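Local coordinates for protein putative alkaline phosphatase (Pseudomonas fluorescens, PDB 4F1V) that binds phosphate with high affinity in the periplasm and probably delivers it to the membrane components of a Pst-type ABC importer, at residues 8-13 with 292-297; 115-120 with 135-140; 322-327 with 340-345. All coordinates share one frame; numbering follows the deposited sequence. Where two conformers were deposited one is given.

Contact 1: 8-13 with 292-297; sequences ATLPQA and GFTNLI. With PI (hydrogenphosphate ion), chain B.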
ATOM      1  N   ALA A   8       3.988  -6.560  -2.391  1.00  3.37           N
ATOM      2  CA  ALA A   8       2.739  -6.199  -1.739  1.00  2.87           C
ATOM      3  C   ALA A   8       1.565  -7.068  -2.189  1.00  2.98           C
ATOM      4  O   ALA A   8       1.288  -7.184  -3.393  1.00  3.17           O
ATOM      5  CB  ALA A   8       2.431  -4.742  -2.065  1.00  3.27           C
ATOM      6  N   THR A   9       0.817  -7.589  -1.206  1.00  2.94           N
ATOM      7  CA  THR A   9      -0.433  -8.263  -1.482  1.00  2.88           C
ATOM      8  C   THR A   9      -1.628  -7.307  -1.617  1.00  3.45           C
ATOM      9  O   THR A   9      -2.601  -7.653  -2.299  1.00  3.31           O
ATOM     10  CB  THR A   9      -0.764  -9.383  -0.444  1.00  3.11           C
ATOM     11  OG1 THR A   9      -1.122  -8.805   0.838  1.00  3.56           O
ATOM     12  CG2 THR A   9       0.349 -10.376  -0.326  1.00  4.38           C
ATOM     13  N   LEU A  10      -1.567  -6.112  -1.016  1.00  2.99           N
ATOM     14  CA  LEU A  10      -2.728  -5.211  -1.047  1.00  3.16           C
ATOM     15  C   LEU A  10      -3.247  -5.036  -2.483  1.00  3.19           C
ATOM     16  O   LEU A  10      -4.485  -5.100  -2.676  1.00  3.40           O
ATOM     17  CB  LEU A  10      -2.406  -3.922  -0.295  1.00  3.18           C
ATOM     18  CG  LEU A  10      -3.377  -2.736  -0.435  1.00  3.54           C
ATOM     19  CD1 LEU A  10      -3.382  -1.883   0.798  1.00  4.32           C
ATOM     20  CD2 LEU A  10      -3.049  -1.878  -1.680  1.00  4.18           C
ATOM     21  N   PRO A  11      -2.384  -4.803  -3.475  1.00  3.17           N
ATOM     22  CA  PRO A  11      -2.816  -4.577  -4.875  1.00  3.37           C
ATOM     23  C   PRO A  11      -2.571  -5.777  -5.800  1.00  3.47           C
ATOM     24  O   PRO A  11      -2.575  -5.639  -7.006  1.00  4.08           O
ATOM     25  CB  PRO A  11      -1.947  -3.412  -5.338  1.00  4.59           C
ATOM     26  CG  PRO A  11      -0.621  -3.755  -4.700  1.00  4.51           C
ATOM     27  CD  PRO A  11      -0.950  -4.446  -3.367  1.00  3.16           C
ATOM     28  N   GLN A  12      -2.341  -6.966  -5.233  1.00  3.50           N
ATOM     29  CA  GLN A  12      -1.924  -8.062  -6.137  0.50  3.73           C
ATOM     30  C   GLN A  12      -3.012  -8.406  -7.158  1.00  4.49           C
ATOM     31  O   GLN A  12      -2.649  -8.774  -8.275  1.00  5.06           O
ATOM     32  CB  GLN A  12      -1.505  -9.336  -5.374  0.50  3.59           C
ATOM     33  CG  GLN A  12      -2.721 -10.032  -4.730  0.50  3.15           C
ATOM     34  CD  GLN A  12      -2.354 -11.200  -3.887  0.50  4.08           C
ATOM     35  OE1 GLN A  12      -1.296 -11.213  -3.230  0.50  4.91           O
ATOM     36  NE2 GLN A  12      -3.176 -12.229  -3.917  0.50  5.50           N
ATOM     37  N   ALA A  13      -4.308  -8.247  -6.829  1.00  4.67           N
ATOM     38  CA  ALA A  13      -5.336  -8.575  -7.823  1.00  5.31           C
ATOM     39  C   ALA A  13      -5.339  -7.579  -8.967  1.00  5.02           C
ATOM     40  O   ALA A  13      -5.715  -7.951 -10.111  1.00  6.24           O
ATOM     41  CB  ALA A  13      -6.723  -8.657  -7.156  1.00  6.41           C
ATOM     42  N   GLY A 292      -3.763   6.099   1.603  1.00  3.50           N
ATOM     43  CA  GLY A 292      -2.357   6.321   1.236  1.00  3.73           C
ATOM     44  C   GLY A 292      -2.092   5.788  -0.142  1.00  3.32           C
ATOM     45  O   GLY A 292      -3.042   5.625  -0.930  1.00  3.54           O
ATOM     46  N   PHE A 293      -0.815   5.567  -0.479  1.00  3.16           N
ATOM     47  CA  PHE A 293      -0.405   5.080  -1.795  1.00  2.90           C
ATOM     48  C   PHE A 293       0.247   3.719  -1.683  1.00  3.01           C
ATOM     49  O   PHE A 293       0.921   3.388  -0.700  1.00  3.44           O
ATOM     50  CB  PHE A 293       0.576   6.063  -2.510  1.00  3.75           C
ATOM     51  CG  PHE A 293      -0.099   7.362  -2.871  1.00  3.62           C
ATOM     52  CD1 PHE A 293      -0.159   8.418  -1.969  1.00  4.87           C
ATOM     53  CD2 PHE A 293      -0.734   7.476  -4.092  1.00  3.56           C
ATOM     54  CE1 PHE A 293      -0.829   9.588  -2.305  1.00  5.41           C
ATOM     55  CE2 PHE A 293      -1.399   8.648  -4.422  1.00  4.78           C
ATOM     56  CZ  PHE A 293      -1.428   9.718  -3.549  1.00  5.13           C
ATOM     57  N   THR A 294       0.064   2.930  -2.755  1.00  3.09           N
ATOM     58  CA  THR A 294       0.911   1.737  -2.978  1.00  2.81           C
ATOM     59  C   THR A 294       1.765   2.007  -4.213  1.00  2.73           C
ATOM     60  O   THR A 294       1.327   2.732  -5.112  1.00  3.04           O
ATOM     61  CB  THR A 294       0.060   0.472  -3.083  1.00  3.21           C
ATOM     62  OG1 THR A 294       0.927  -0.651  -3.212  1.00  3.50           O
ATOM     63  CG2 THR A 294      -0.923   0.468  -4.233  1.00  4.25           C
ATOM     64  N   ASN A 295       2.978   1.450  -4.232  1.00  3.25           N
ATOM     65  CA  ASN A 295       4.079   1.933  -5.074  1.00  2.85           C
ATOM     66  C   ASN A 295       4.719   0.820  -5.902  1.00  3.02           C
ATOM     67  O   ASN A 295       4.568  -0.372  -5.641  1.00  3.22           O
ATOM     68  CB  ASN A 295       5.160   2.598  -4.187  1.00  3.13           C
ATOM     69  CG  ASN A 295       4.498   3.487  -3.148  1.00  3.62           C
ATOM     70  OD1 ASN A 295       3.685   4.368  -3.500  1.00  4.47           O
ATOM     71  ND2 ASN A 295       4.839   3.286  -1.921  1.00  4.19           N
ATOM     72  N   LEU A 296       5.474   1.292  -6.920  0.70  3.18           N
ATOM     73  CA  LEU A 296       6.354   0.423  -7.751  0.70  3.74           C
ATOM     74  C   LEU A 296       7.816   0.744  -7.419  0.70  2.78           C
ATOM     75  O   LEU A 296       8.174   1.903  -7.167  0.70  3.27           O
ATOM     76  CB  LEU A 296       6.167   0.757  -9.229  0.70  3.65           C
ATOM     77  CG  LEU A 296       4.746   0.734  -9.822  0.70  4.48           C
ATOM     78  CD1 LEU A 296       4.754   1.081 -11.306  0.70  5.21           C
ATOM     79  CD2 LEU A 296       4.060  -0.565  -9.568  0.70  5.10           C
ATOM     80  N   ILE A 297       8.663  -0.279  -7.499  0.65  2.83           N
ATOM     81  CA  ILE A 297      10.105  -0.134  -7.406  0.65  2.44           C
ATOM     82  C   ILE A 297      10.708  -0.870  -8.612  0.65  2.65           C
ATOM     83  O   ILE A 297      10.476  -2.066  -8.803  0.65  2.87           O
ATOM     84  CB  ILE A 297      10.648  -0.728  -6.107  0.65  2.87           C
ATOM     85  CG1 ILE A 297      10.010  -0.034  -4.878  0.65  2.71           C
ATOM     86  CG2 ILE A 297      12.191  -0.601  -6.044  0.65  3.11           C
ATOM     87  CD1 ILE A 297      10.240  -0.823  -3.579  0.65  2.60           C
TER
HETATM   88  P    PI B1401       1.165  -5.850   1.920  1.00  2.78           P
HETATM   89  O1   PI B1401       2.630  -5.449   2.094  1.00  2.77           O
HETATM   90  O2   PI B1401       1.032  -7.335   1.576  1.00  3.22           O
HETATM   91  O3   PI B1401       0.362  -5.491   3.177  1.00  3.08           O
HETATM   92  O4   PI B1401       0.584  -5.058   0.715  1.00  3.15           O

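Contact 2: 115-120 with 135-140; sequences CGVFSG and GPIVVV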
ATOM      1  N   CYS A 115      -9.005   3.742  17.504  1.00  4.89           N
ATOM      2  CA  CYS A 115      -7.779   3.748  18.322  1.00  4.76           C
ATOM      3  C   CYS A 115      -7.887   2.767  19.513  1.00  5.10           C
ATOM      4  O   CYS A 115      -6.942   2.034  19.760  1.00  5.35           O
ATOM      5  CB  CYS A 115      -7.543   5.155  18.833  1.00  5.10           C
ATOM      6  SG  CYS A 115      -7.120   6.357  17.514  1.00  5.42           S
ATOM      7  N   GLY A 116      -9.006   2.827  20.198  1.00  5.03           N
ATOM      8  CA  GLY A 116      -9.199   1.963  21.367  1.00  5.34           C
ATOM      9  C   GLY A 116      -9.304   0.514  21.032  1.00  4.90           C
ATOM     10  O   GLY A 116      -8.830  -0.332  21.798  1.00  5.62           O
ATOM     11  N   VAL A 117      -9.914   0.151  19.897  1.00  4.85           N
ATOM     12  CA  VAL A 117      -9.953  -1.246  19.491  1.00  5.12           C
ATOM     13  C   VAL A 117      -8.538  -1.757  19.222  1.00  4.94           C
ATOM     14  O   VAL A 117      -8.126  -2.849  19.677  1.00  5.96           O
ATOM     15  CB  VAL A 117     -10.864  -1.418  18.263  1.00  5.35           C
ATOM     16  CG1 VAL A 117     -10.695  -2.790  17.653  1.00  7.14           C
ATOM     17  CG2 VAL A 117     -12.337  -1.169  18.648  1.00  6.80           C
ATOM     18  N   PHE A 118      -7.740  -0.961  18.462  1.00  5.33           N
ATOM     19  CA  PHE A 118      -6.406  -1.444  18.083  1.00  5.19           C
ATOM     20  C   PHE A 118      -5.351  -1.330  19.187  1.00  5.13           C
ATOM     21  O   PHE A 118      -4.305  -1.947  19.038  1.00  6.01           O
ATOM     22  CB  PHE A 118      -6.002  -0.884  16.706  1.00  5.26           C
ATOM     23  CG  PHE A 118      -6.771  -1.570  15.600  1.00  5.12           C
ATOM     24  CD1 PHE A 118      -8.010  -1.104  15.166  1.00  5.38           C
ATOM     25  CD2 PHE A 118      -6.295  -2.780  15.082  1.00  5.61           C
ATOM     26  CE1 PHE A 118      -8.774  -1.790  14.211  1.00  6.33           C
ATOM     27  CE2 PHE A 118      -7.044  -3.451  14.092  1.00  6.20           C
ATOM     28  CZ  PHE A 118      -8.268  -2.964  13.648  1.00  6.76           C
ATOM     29  N   SER A 119      -5.640  -0.553  20.233  1.00  5.25           N
ATOM     30  CA  SER A 119      -4.774  -0.485  21.399  1.00  6.09           C
ATOM     31  C   SER A 119      -5.153  -1.564  22.469  1.00  6.58           C
ATOM     32  O   SER A 119      -4.407  -1.733  23.418  1.00  8.25           O
ATOM     33  CB  SER A 119      -4.803   0.859  22.073  1.00  6.77           C
ATOM     34  OG  SER A 119      -6.027   0.997  22.766  1.00  6.60           O
ATOM     35  N   GLY A 120      -6.333  -2.130  22.337  1.00  6.04           N
ATOM     36  CA  GLY A 120      -6.901  -3.065  23.330  1.00  7.31           C
ATOM     37  C   GLY A 120      -7.708  -2.357  24.435  1.00  6.80           C
ATOM     38  O   GLY A 120      -8.304  -3.095  25.252  1.00  8.20           O
ATOM     39  N   GLY A 135     -20.313  -8.772  23.375  0.80  9.18           N
ATOM     40  CA  GLY A 135     -19.322  -9.815  23.463  0.80  9.00           C
ATOM     41  C   GLY A 135     -17.913  -9.367  23.084  0.80  7.27           C
ATOM     42  O   GLY A 135     -17.685  -8.178  22.800  0.80  7.20           O
ATOM     43  N   PRO A 136     -16.977 -10.257  23.092  0.70  7.98           N
ATOM     44  CA  PRO A 136     -15.543  -9.887  22.999  0.70  8.11           C
ATOM     45  C   PRO A 136     -15.156  -9.529  21.574  0.70  6.01           C
ATOM     46  O   PRO A 136     -15.768 -10.007  20.608  0.30  9.05           O
ATOM     47  CB  PRO A 136     -14.803 -11.167  23.350  0.70  8.88           C
ATOM     48  CG  PRO A 136     -15.787 -12.335  23.153  0.70 10.02           C
ATOM     49  CD  PRO A 136     -17.151 -11.683  23.450  0.70  9.26           C
ATOM     50  N   ILE A 137     -14.165  -8.631  21.451  0.80  5.91           N
ATOM     51  CA  ILE A 137     -13.481  -8.326  20.189  0.80  5.49           C
ATOM     52  C   ILE A 137     -12.116  -9.059  20.176  0.80  4.90           C
ATOM     53  O   ILE A 137     -11.363  -8.970  21.134  0.80  5.38           O
ATOM     54  CB  ILE A 137     -13.220  -6.817  20.043  0.80  5.84           C
ATOM     55  CG1 ILE A 137     -14.494  -6.006  20.120  0.80  5.34           C
ATOM     56  CG2 ILE A 137     -12.402  -6.517  18.768  0.80  5.45           C
ATOM     57  CD1 ILE A 137     -14.286  -4.510  20.152  0.80  5.85           C
ATOM     58  N   VAL A 138     -11.819  -9.755  19.093  0.80  4.85           N
ATOM     59  CA  VAL A 138     -10.492 -10.275  18.784  0.80  4.46           C
ATOM     60  C   VAL A 138      -9.909  -9.508  17.557  0.80  4.48           C
ATOM     61  O   VAL A 138     -10.549  -9.413  16.488  0.80  5.00           O
ATOM     62  CB  VAL A 138     -10.590 -11.770  18.588  0.80  5.10           C
ATOM     63  CG1 VAL A 138      -9.286 -12.347  18.026  0.80  5.73           C
ATOM     64  CG2 VAL A 138     -10.952 -12.434  19.950  0.80  8.89           C
ATOM     65  N   VAL A 139      -8.726  -8.911  17.773  1.00  5.05           N
ATOM     66  CA  VAL A 139      -8.041  -8.206  16.692  1.00  5.23           C
ATOM     67  C   VAL A 139      -7.154  -9.215  15.918  1.00  4.61           C
ATOM     68  O   VAL A 139      -6.382  -9.941  16.510  1.00  5.72           O
ATOM     69  CB  VAL A 139      -7.172  -7.091  17.314  1.00  5.48           C
ATOM     70  CG1 VAL A 139      -6.259  -6.475  16.235  1.00  7.04           C
ATOM     71  CG2 VAL A 139      -8.094  -6.032  17.923  1.00  7.15           C
ATOM     72  N   VAL A 140      -7.269  -9.166  14.593  1.00  4.50           N
ATOM     73  CA  VAL A 140      -6.398  -9.923  13.692  1.00  4.02           C
ATOM     74  C   VAL A 140      -5.441  -8.926  13.016  1.00  3.69           C
ATOM     75  O   VAL A 140      -5.843  -7.824  12.641  1.00  4.56           O
ATOM     76  CB  VAL A 140      -7.212 -10.682  12.606  1.00  4.46           C
ATOM     77  CG1 VAL A 140      -6.280 -11.556  11.763  1.00  5.41           C
ATOM     78  CG2 VAL A 140      -8.303 -11.534  13.242  1.00  6.42           C
TER

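Contact 3: 322-327 with 340-345; sequences SNNNDA and AWKATV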
ATOM      1  N   SER A 322      -3.823   7.784 -22.413  0.70 10.01           N
ATOM      2  CA  SER A 322      -4.781   6.941 -23.100  0.70 11.34           C
ATOM      3  C   SER A 322      -4.279   5.493 -23.044  0.70  8.67           C
ATOM      4  O   SER A 322      -3.115   5.246 -22.733  0.70  8.36           O
ATOM      5  CB  SER A 322      -4.857   7.268 -24.608  0.70 19.14           C
ATOM      6  OG  SER A 322      -5.489   8.459 -24.959  0.70 20.87           O
ATOM      7  N   ASN A 323      -5.175   4.539 -23.324  0.70  7.53           N
ATOM      8  CA  ASN A 323      -4.841   3.118 -23.333  0.70  6.82           C
ATOM      9  C   ASN A 323      -4.104   2.711 -22.068  0.70  6.92           C
ATOM     10  O   ASN A 323      -2.982   2.175 -22.150  0.70 10.59           O
ATOM     11  CB  ASN A 323      -4.059   2.799 -24.582  0.70 10.15           C
ATOM     12  CG  ASN A 323      -4.992   2.965 -25.803  0.70 15.45           C
ATOM     13  OD1 ASN A 323      -6.086   2.282 -25.952  0.70 18.56           O
ATOM     14  ND2 ASN A 323      -4.680   3.915 -26.666  0.70 17.00           N
ATOM     15  N   ASN A 324      -4.674   3.031 -20.939  0.70  5.17           N
ATOM     16  CA  ASN A 324      -4.011   2.875 -19.682  0.70  5.48           C
ATOM     17  C   ASN A 324      -4.729   1.805 -18.799  0.70  4.66           C
ATOM     18  O   ASN A 324      -5.596   1.073 -19.263  0.70  4.93           O
ATOM     19  CB  ASN A 324      -3.823   4.256 -18.989  0.70  5.07           C
ATOM     20  CG  ASN A 324      -5.158   4.880 -18.597  0.70  5.76           C
ATOM     21  OD1 ASN A 324      -6.085   4.221 -18.125  0.70  5.77           O
ATOM     22  ND2 ASN A 324      -5.230   6.232 -18.731  0.70  8.45           N
ATOM     23  N   ASN A 325      -4.317   1.719 -17.531  1.00  4.77           N
ATOM     24  CA  ASN A 325      -4.866   0.704 -16.640  1.00  4.56           C
ATOM     25  C   ASN A 325      -5.934   1.250 -15.679  1.00  4.65           C
ATOM     26  O   ASN A 325      -6.321   0.555 -14.725  1.00  4.51           O
ATOM     27  CB  ASN A 325      -3.751   0.063 -15.842  1.00  4.81           C
ATOM     28  CG  ASN A 325      -2.873  -0.863 -16.660  1.00  4.39           C
ATOM     29  OD1 ASN A 325      -3.372  -1.555 -17.590  1.00  5.66           O
ATOM     30  ND2 ASN A 325      -1.574  -0.953 -16.375  1.00  4.45           N
ATOM     31  N   ASP A 326      -6.449   2.471 -15.906  1.00  4.32           N
ATOM     32  CA  ASP A 326      -7.305   3.088 -14.922  1.00  4.20           C
ATOM     33  C   ASP A 326      -8.600   2.334 -14.678  1.00  4.42           C
ATOM     34  O   ASP A 326      -9.082   2.294 -13.525  1.00  4.53           O
ATOM     35  CB  ASP A 326      -7.568   4.535 -15.236  1.00  4.58           C
ATOM     36  CG  ASP A 326      -6.358   5.438 -15.039  1.00  5.40           C
ATOM     37  OD1 ASP A 326      -5.289   4.974 -14.610  1.00  5.64           O
ATOM     38  OD2 ASP A 326      -6.533   6.686 -15.289  1.00  7.58           O
ATOM     39  N   ALA A 327      -9.233   1.763 -15.719  1.00  4.82           N
ATOM     40  CA  ALA A 327     -10.461   1.014 -15.470  1.00  5.40           C
ATOM     41  C   ALA A 327     -10.196  -0.179 -14.522  1.00  5.03           C
ATOM     42  O   ALA A 327     -10.954  -0.397 -13.556  1.00  5.67           O
ATOM     43  CB  ALA A 327     -11.116   0.547 -16.758  1.00  6.67           C
ATOM     44  N   ALA A 340      -2.205  14.946 -14.211  0.80  6.62           N
ATOM     45  CA  ALA A 340      -0.946  15.672 -13.988  0.80  6.56           C
ATOM     46  C   ALA A 340       0.118  14.831 -13.253  0.80  6.03           C
ATOM     47  O   ALA A 340       1.339  15.014 -13.496  0.80  5.95           O
ATOM     48  CB  ALA A 340      -1.212  17.012 -13.253  0.80  7.47           C
ATOM     49  N   TRP A 341      -0.308  13.944 -12.361  1.00  5.64           N
ATOM     50  CA  TRP A 341       0.619  12.975 -11.736  1.00  5.29           C
ATOM     51  C   TRP A 341       1.229  12.053 -12.786  1.00  4.79           C
ATOM     52  O   TRP A 341       2.430  11.815 -12.816  1.00  5.12           O
ATOM     53  CB  TRP A 341      -0.114  12.181 -10.632  1.00  5.59           C
ATOM     54  CG  TRP A 341       0.224  12.628  -9.234  1.00  4.90           C
ATOM     55  CD1 TRP A 341      -0.488  13.466  -8.426  1.00  5.21           C
ATOM     56  CD2 TRP A 341       1.353  12.168  -8.484  1.00  5.10           C
ATOM     57  NE1 TRP A 341       0.156  13.587  -7.222  1.00  5.49           N
ATOM     58  CE2 TRP A 341       1.282  12.776  -7.204  1.00  5.41           C
ATOM     59  CE3 TRP A 341       2.445  11.296  -8.752  1.00  6.66           C
ATOM     60  CZ2 TRP A 341       2.207  12.550  -6.213  1.00  6.30           C
ATOM     61  CZ3 TRP A 341       3.393  11.085  -7.767  1.00  8.17           C
ATOM     62  CH2 TRP A 341       3.263  11.698  -6.494  1.00  7.68           C
ATOM     63  N   LYS A 342       0.362  11.512 -13.671  1.00  4.84           N
ATOM     64  CA  LYS A 342       0.883  10.629 -14.732  1.00  4.71           C
ATOM     65  C   LYS A 342       1.928  11.369 -15.559  1.00  4.40           C
ATOM     66  O   LYS A 342       2.982  10.828 -15.931  1.00  4.94           O
ATOM     67  CB  LYS A 342      -0.211  10.084 -15.591  1.00  4.84           C
ATOM     68  CG  LYS A 342      -1.228   9.165 -14.983  1.00  5.96           C
ATOM     69  CD  LYS A 342      -2.097   8.503 -16.029  1.00  6.89           C
ATOM     70  CE  LYS A 342      -3.142   7.537 -15.584  1.00  7.55           C
ATOM     71  NZ  LYS A 342      -4.286   8.199 -14.854  1.00  7.03           N
ATOM     72  N   ALA A 343       1.625  12.639 -15.926  1.00  5.12           N
ATOM     73  CA  ALA A 343       2.555  13.392 -16.763  1.00  5.16           C
ATOM     74  C   ALA A 343       3.900  13.608 -16.099  1.00  5.11           C
ATOM     75  O   ALA A 343       4.941  13.566 -16.765  1.00  5.38           O
ATOM     76  CB  ALA A 343       1.914  14.718 -17.163  1.00  6.29           C
ATOM     77  N   THR A 344       3.876  13.826 -14.791  1.00  5.11           N
ATOM     78  CA  THR A 344       5.125  14.001 -14.015  1.00  5.70           C
ATOM     79  C   THR A 344       5.916  12.729 -14.011  1.00  4.76           C
ATOM     80  O   THR A 344       7.172  12.733 -14.195  1.00  5.74           O
ATOM     81  CB  THR A 344       4.774  14.517 -12.627  1.00  6.63           C
ATOM     82  OG1 THR A 344       4.101  15.762 -12.684  1.00  7.46           O
ATOM     83  CG2 THR A 344       6.000  14.707 -11.767  1.00  7.23           C
ATOM     84  N   VAL A 345       5.299  11.582 -13.754  1.00  5.01           N
ATOM     85  CA  VAL A 345       6.001  10.295 -13.830  1.00  5.09           C
ATOM     86  C   VAL A 345       6.623  10.109 -15.221  1.00  4.79           C
ATOM     87  O   VAL A 345       7.800   9.698 -15.325  1.00  5.53           O
ATOM     88  CB  VAL A 345       5.026   9.151 -13.453  1.00  5.58           C
ATOM     89  CG1 VAL A 345       5.711   7.801 -13.676  1.00  5.94           C
ATOM     90  CG2 VAL A 345       4.584   9.289 -11.981  1.00  6.31           C
TER
HETATM   91  O   HOH W   1      -3.518   5.956 -12.635  1.00  6.23           O

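Contact 1: 8-13 with 292-297
Pro11 and Thr294 are the nearest pair of CA atoms across the two segments, with 7.6 Å between Pro11 CA and Thr294 CA. Residues 8-13 leave the end of strand 5-7, bend through a type I turn from Thr9 to Gln12, closed by Gln12 N to Thr9 O, and start helix 12-15 with Pro11 at its N-cap position. Residues 292-297 are plain extended strand, part of 291-299 in the same mixed sheet.

Thr294 is the one strand residue that meets the turn. Its CG2 methyl lies 4.1 Å from Leu10 CD2, while Thr294 OG1 packs 3.8 Å from Pro11 CG. With OG1 anti to the backbone N (chi1 -176°), CG2 falls between the backbone N and the carbonyl carbon, the placement in which the methyl meets both Leu10 CD2 and Pro11 CB. The contact is buried van der Waals packing of Leu10 and Pro11 carbons on the threonine's methyl and hydroxyl oxygen; the hydrogen bond of OG1 goes to Asp63 OD1, of a residue that also lines the ligand pocket.

The start of the same turn holds the hydrogenphosphate. Thr9 grips one oxygen twice, Thr9 N to PI O2 at 2.8 Å and Thr9 OG1 to PI O2 at 2.7 Å. The next amide goes to another oxygen, Leu10 N to PI O4 at 3.0 Å with an N-H...O angle of 165°. Ser33, Arg142, Ser146, Gly147 and Thr148 supply further bonds. A strand-to-helix turn offering successive backbone amides to an oxyanion is characteristic of the phosphate site of PstS-family, Venus-flytrap binding proteins.

Contact 2: 115-120 with 135-140
Ile137 is the first residue of 135-140 to touch the helical segment 115-120: its CD1 meets Val117 CG2 at 4.2 Å, the two side chains crossing at about a right angle. Ile137 CG1 stands beside the backbone N (chi1 -58°) and the chain then runs extended, which carries CD1 across to the helix. Val138, where strand 138-142 begins, turns its side chain elsewhere, onto Arg204 of the neighbouring strand 204-205.

Val139 comes next and its two methyls divide the work. CG1 packs against the ring of Phe118, 3.8 Å from Phe118 CE2 and nearly as close to CD2, approaching it obliquely. CG2 rests 3.6 Å from Val117 O and 4.2 Å from Val117 CG1, so it meets both backbone and side chain of that residue. At Val140 the side chain leaves the helix for the other side of the sheet, where it packs on Val194 and Ala197 of helix 190-198.

Around this contact, Ile205 packs on both Val117 and Ile137, and Phe152 meets Phe118 edge-to-face. Apart from the Val117 carbonyl against Val139 CG2, the touching groups are buried aliphatic and aromatic side chains, which implies that helix 111-119 is held on the sheet here by dispersion and hydrophobic burial rather than by directional bonds.

Contact 3: 322-327 with 340-345
Asp326 and Lys342 form a salt bridge that ties the first turn of helix 326-331 to helix 339-349, and an Asx turn at Asn324 leads into the acidic partner. The two charged side chains come at each other from opposite directions. Lys342 NZ lies 2.7 Å from Asp326 OD2 and uses the syn lone pair of that oxygen, on the side of OD1. Lys342 CE is 3.5 Å from both Asp326 OD1 and Asp326 OD2, but of the two oxygens only OD2 is at bonding distance of Lys342 NZ, with OD1 3.4 Å away.

The lysine chain runs extended until its last torsion, where it bends (chi4 70°) and turns the ammonium toward the acid. Lys342 NZ is also hydrogen-bonded to Leu337 O, in the loop between the two helices, so the charge is held by a carboxylate and a carbonyl. A favourable setting of this kind would be expected to keep the lysine protonated.

Asn324 crosses the lysine at about a right angle, with its ND2 4.0 Å from Lys342 CE and hydrogen-bonded to Gly320 O. Asp326 N donates to Asn324 OD1 at 2.8 Å, the donor tilted 35° from the carbonyl plane, a bond that helps set the backbone presenting the aspartate. A water also bridges the two charged side chains, donating to Asp326 OD1 at 2.8 Å and accepting a weak bond from Lys342 NZ at 3.2 Å.

Contact 2 is nested within the loop that contact 1 closes, and contact 3 follows both along the chain. Contact 1, centred about 4 Å from the centre of the chain, sets the turn after strand 5-7 against strand 291-299 of the same five-stranded sheet. Contact 2 belongs to the other, four-stranded sheet, through strand 138-142; the centres of contacts 1 and 2 are 26 Å apart. Contact 3 joins two late helices, 16 Å between centres from contact 1 and 39 Å from contact 2, with contacts 2 and 3 on opposite sides of the chain's centre. The phosphate draws on both sheet regions: Thr9 and Leu10 from the first, Arg142 from the end of strand 138-142, as expected of a Venus-flytrap cleft.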